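PDB 5G5Y: fructooligosaccharide ABC transporter substrate-binding protein FusA, which binds short- and long-chain fructooligosaccharides, preferring tetrasaccharides and larger, as the solute-binding component of the FusABC-MsmK ABC importer. Local coordinates for residues V135-W140 against D193-F198. Residues are numbered along the deposited sequence; the frame is centred on the assembly and turned at random.
Sequences VNDMAW and DFKFLF
Next to the substrate site of this solute-binding protein, where Asn-136 ND2 bonds the substrate-binding Asn-191 through its OD1, Asp-137, in the loop leading to the strand through 139-140, reaches the backbone around Lys-195 and Phe-196. Its CG sits between the backbone N and the carbonyl carbon (chi1 66°), and Asp-137 OD2 accepts the backbone N-H of Phe-196 at 3.0 Å through its syn lone pair, with an N-H...O angle of 159°. A short acidic side chain suits this place, since it can offer an oxygen to a backbone N-H. Asp-137 OD2 also lies 2.5 Å from Asp-193 O.

Asp-193 folds back on its own segment in an Asx turn: Asp-193 OD2 takes the backbone N of Lys-195 at 3.2 Å and, from the opposite face of the carboxylate, Lys-195 NZ at 2.8 Å in a salt bridge. Arg-450 of helix 429-455 pairs with OD1, while Asp-207 is a second partner of the lysine.

Next to the Asp-137 carboxylate, Phe-196 extends its ring, with CG anti to the backbone N (chi1 177°), toward Val-135, whose CG1 lies 3.7 Å from Phe-196 CD1. Ala-139 CB touches the ring loosely, and Tyr-412 of helix 399-412 also meets it. Burial and the very short oxygen pair would fit a raised pKa for Asp-137 and a proton on its carboxyl group, between two loop segments.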
ATOM      1  N   VAL A 135      -5.983   4.138  -5.628  1.00 13.03           N
ATOM      2  CA  VAL A 135      -6.987   3.094  -5.919  1.00 13.58           C
ATOM      3  C   VAL A 135      -6.221   1.806  -5.886  1.00 14.01           C
ATOM      4  O   VAL A 135      -5.184   1.703  -6.560  1.00 15.02           O
ATOM      5  CB  VAL A 135      -7.621   3.290  -7.311  1.00 13.81           C
ATOM      6  CG1 VAL A 135      -8.616   2.172  -7.696  1.00 14.98           C
ATOM      7  CG2 VAL A 135      -8.373   4.594  -7.307  1.00 15.92           C
ATOM      8  N   ASN A 136      -6.680   0.850  -5.088  1.00 14.41           N
ATOM      9  CA  ASN A 136      -6.028  -0.458  -5.003  1.00 14.25           C
ATOM     10  C   ASN A 136      -6.768  -1.533  -5.812  1.00 15.42           C
ATOM     11  O   ASN A 136      -6.133  -2.278  -6.573  1.00 16.09           O
ATOM     12  CB  ASN A 136      -5.775  -0.858  -3.549  1.00 15.03           C
ATOM     13  CG  ASN A 136      -7.063  -1.095  -2.744  1.00 15.07           C
ATOM     14  OD1 ASN A 136      -8.029  -0.361  -2.843  1.00 15.80           O
ATOM     15  ND2 ASN A 136      -7.050  -2.106  -1.930  1.00 17.26           N
ATOM     16  N   ASP A 137      -8.096  -1.565  -5.690  1.00 14.96           N
ATOM     17  CA  ASP A 137      -8.929  -2.576  -6.316  1.00 15.35           C
ATOM     18  C   ASP A 137      -9.582  -2.109  -7.625  1.00 15.58           C
ATOM     19  O   ASP A 137     -10.798  -1.961  -7.710  1.00 16.65           O
ATOM     20  CB  ASP A 137      -9.990  -3.107  -5.342  1.00 15.50           C
ATOM     21  CG  ASP A 137     -11.019  -2.073  -4.939  1.00 16.31           C
ATOM     22  OD1 ASP A 137     -10.668  -0.900  -4.722  1.00 16.42           O
ATOM     23  OD2 ASP A 137     -12.220  -2.450  -4.850  1.00 17.98           O
ATOM     24  N   MET A 138      -8.759  -1.916  -8.644  1.00 14.82           N
ATOM     25  CA  MET A 138      -9.219  -1.441  -9.949  1.00 14.78           C
ATOM     26  C   MET A 138     -10.143  -2.488 -10.576  1.00 14.90           C
ATOM     27  O   MET A 138      -9.923  -3.693 -10.393  1.00 13.73           O
ATOM     28  CB  MET A 138      -8.043  -1.180 -10.900  1.00 15.36           C
ATOM     29  CG  MET A 138      -7.144  -0.077 -10.463  1.00 16.32           C
ATOM     30  SD  MET A 138      -5.721   0.272 -11.518  1.00 17.28           S
ATOM     31  CE  MET A 138      -6.441   0.481 -13.135  1.00 16.04           C
ATOM     32  N   ALA A 139     -11.176  -2.008 -11.276  1.00 14.32           N
ATOM     33  CA  ALA A 139     -12.118  -2.879 -12.011  1.00 14.72           C
ATOM     34  C   ALA A 139     -11.636  -2.985 -13.459  1.00 14.61           C
ATOM     35  O   ALA A 139     -11.212  -1.974 -14.045  1.00 15.49           O
ATOM     36  CB  ALA A 139     -13.517  -2.327 -11.946  1.00 14.87           C
ATOM     37  N   TRP A 140     -11.678  -4.200 -13.987  1.00 14.51           N
ATOM     38  CA  TRP A 140     -11.214  -4.518 -15.326  1.00 16.16           C
ATOM     39  C   TRP A 140     -12.341  -5.224 -16.057  1.00 17.19           C
ATOM     40  O   TRP A 140     -13.109  -5.994 -15.439  1.00 17.37           O
ATOM     41  CB  TRP A 140     -10.012  -5.451 -15.227  1.00 16.54           C
ATOM     42  CG  TRP A 140      -8.917  -4.920 -14.375  1.00 16.46           C
ATOM     43  CD1 TRP A 140      -8.750  -5.124 -13.047  1.00 16.14           C
ATOM     44  CD2 TRP A 140      -7.820  -4.109 -14.799  1.00 16.16           C
ATOM     45  NE1 TRP A 140      -7.639  -4.467 -12.613  1.00 16.23           N
ATOM     46  CE2 TRP A 140      -7.040  -3.852 -13.667  1.00 15.27           C
ATOM     47  CE3 TRP A 140      -7.437  -3.568 -16.024  1.00 17.16           C
ATOM     48  CZ2 TRP A 140      -5.877  -3.072 -13.707  1.00 17.27           C
ATOM     49  CZ3 TRP A 140      -6.252  -2.792 -16.071  1.00 17.25           C
ATOM     50  CH2 TRP A 140      -5.509  -2.554 -14.930  1.00 16.64           C
ATOM     51  N   ASP A 193     -11.330  -6.879  -4.061  1.00 15.81           N
ATOM     52  CA  ASP A 193     -12.677  -6.610  -3.600  1.00 15.69           C
ATOM     53  C   ASP A 193     -13.423  -5.650  -4.540  1.00 15.05           C
ATOM     54  O   ASP A 193     -12.789  -4.865  -5.229  1.00 15.39           O
ATOM     55  CB  ASP A 193     -12.627  -5.990  -2.195  1.00 15.19           C
ATOM     56  CG  ASP A 193     -14.004  -5.906  -1.558  1.00 15.31           C
ATOM     57  OD1 ASP A 193     -14.691  -6.956  -1.561  1.00 15.59           O
ATOM     58  OD2 ASP A 193     -14.470  -4.810  -1.145  1.00 14.04           O
ATOM     59  N   PHE A 194     -14.765  -5.652  -4.488  1.00 13.84           N
ATOM     60  CA  PHE A 194     -15.606  -4.833  -5.333  1.00 14.24           C
ATOM     61  C   PHE A 194     -15.854  -3.399  -4.836  1.00 14.50           C
ATOM     62  O   PHE A 194     -16.533  -2.639  -5.523  1.00 14.19           O
ATOM     63  CB  PHE A 194     -16.998  -5.514  -5.604  1.00 14.95           C
ATOM     64  CG  PHE A 194     -17.794  -5.815  -4.363  1.00 15.47           C
ATOM     65  CD1 PHE A 194     -18.458  -4.815  -3.668  1.00 16.12           C
ATOM     66  CD2 PHE A 194     -17.828  -7.100  -3.846  1.00 16.21           C
ATOM     67  CE1 PHE A 194     -19.155  -5.107  -2.499  1.00 15.70           C
ATOM     68  CE2 PHE A 194     -18.530  -7.382  -2.679  1.00 16.72           C
ATOM     69  CZ  PHE A 194     -19.211  -6.388  -2.021  1.00 15.97           C
ATOM     70  N   LYS A 195     -15.370  -3.044  -3.639  1.00 13.80           N
ATOM     71  CA  LYS A 195     -15.817  -1.813  -2.954  1.00 14.20           C
ATOM     72  C   LYS A 195     -15.518  -0.523  -3.761  1.00 14.44           C
ATOM     73  O   LYS A 195     -16.205   0.499  -3.577  1.00 13.72           O
ATOM     74  CB  LYS A 195     -15.308  -1.726  -1.499  1.00 14.70           C
ATOM     75  CG  LYS A 195     -13.796  -1.499  -1.370  1.00 14.91           C
ATOM     76  CD  LYS A 195     -13.346  -1.194   0.058  1.00 14.99           C
ATOM     77  CE  LYS A 195     -13.759  -2.246   1.091  1.00 15.36           C
ATOM     78  NZ  LYS A 195     -12.994  -3.515   0.884  1.00 15.62           N
ATOM     79  N   PHE A 196     -14.546  -0.573  -4.680  1.00 13.72           N
ATOM     80  CA  PHE A 196     -14.339   0.509  -5.659  1.00 15.65           C
ATOM     81  C   PHE A 196     -15.643   1.071  -6.293  1.00 14.97           C
ATOM     82  O   PHE A 196     -15.791   2.299  -6.526  1.00 13.87           O
ATOM     83  CB  PHE A 196     -13.359   0.032  -6.762  1.00 16.42           C
ATOM     84  CG  PHE A 196     -13.144   1.035  -7.837  1.00 17.56           C
ATOM     85  CD1 PHE A 196     -12.293   2.123  -7.628  1.00 18.57           C
ATOM     86  CD2 PHE A 196     -13.844   0.945  -9.014  1.00 19.93           C
ATOM     87  CE1 PHE A 196     -12.117   3.091  -8.600  1.00 18.78           C
ATOM     88  CE2 PHE A 196     -13.683   1.922  -9.996  1.00 20.38           C
ATOM     89  CZ  PHE A 196     -12.819   2.993  -9.781  1.00 20.40           C
ATOM     90  N   LEU A 197     -16.607   0.196  -6.557  1.00 15.01           N
ATOM     91  CA  LEU A 197     -17.839   0.613  -7.250  1.00 16.20           C
ATOM     92  C   LEU A 197     -18.782   1.418  -6.353  1.00 15.94           C
ATOM     93  O   LEU A 197     -19.685   2.077  -6.866  1.00 16.46           O
ATOM     94  CB  LEU A 197     -18.617  -0.591  -7.804  1.00 17.18           C
ATOM     95  CG  LEU A 197     -17.968  -1.329  -8.995  1.00 19.36           C
ATOM     96  CD1 LEU A 197     -18.902  -2.418  -9.512  1.00 21.11           C
ATOM     97  CD2 LEU A 197     -17.588  -0.385 -10.135  1.00 19.34           C
ATOM     98  N   PHE A 198     -18.608   1.362  -5.035  1.00 14.26           N
ATOM     99  CA  PHE A 198     -19.544   2.052  -4.129  1.00 14.95           C
ATOM    100  C   PHE A 198     -19.611   3.558  -4.349  1.00 13.82           C
ATOM    101  O   PHE A 198     -20.666   4.163  -4.095  1.00 13.32           O
ATOM    102  CB  PHE A 198     -19.235   1.730  -2.654  1.00 14.92           C
ATOM    103  CG  PHE A 198     -19.858   0.426  -2.188  1.00 16.85           C
ATOM    104  CD1 PHE A 198     -20.011  -0.674  -3.059  1.00 18.38           C
ATOM    105  CD2 PHE A 198     -20.320   0.298  -0.886  1.00 19.46           C
ATOM    106  CE1 PHE A 198     -20.595  -1.864  -2.619  1.00 18.57           C
ATOM    107  CE2 PHE A 198     -20.903  -0.884  -0.440  1.00 19.56           C
ATOM    108  CZ  PHE A 198     -21.039  -1.969  -1.307  1.00 19.68           C
TER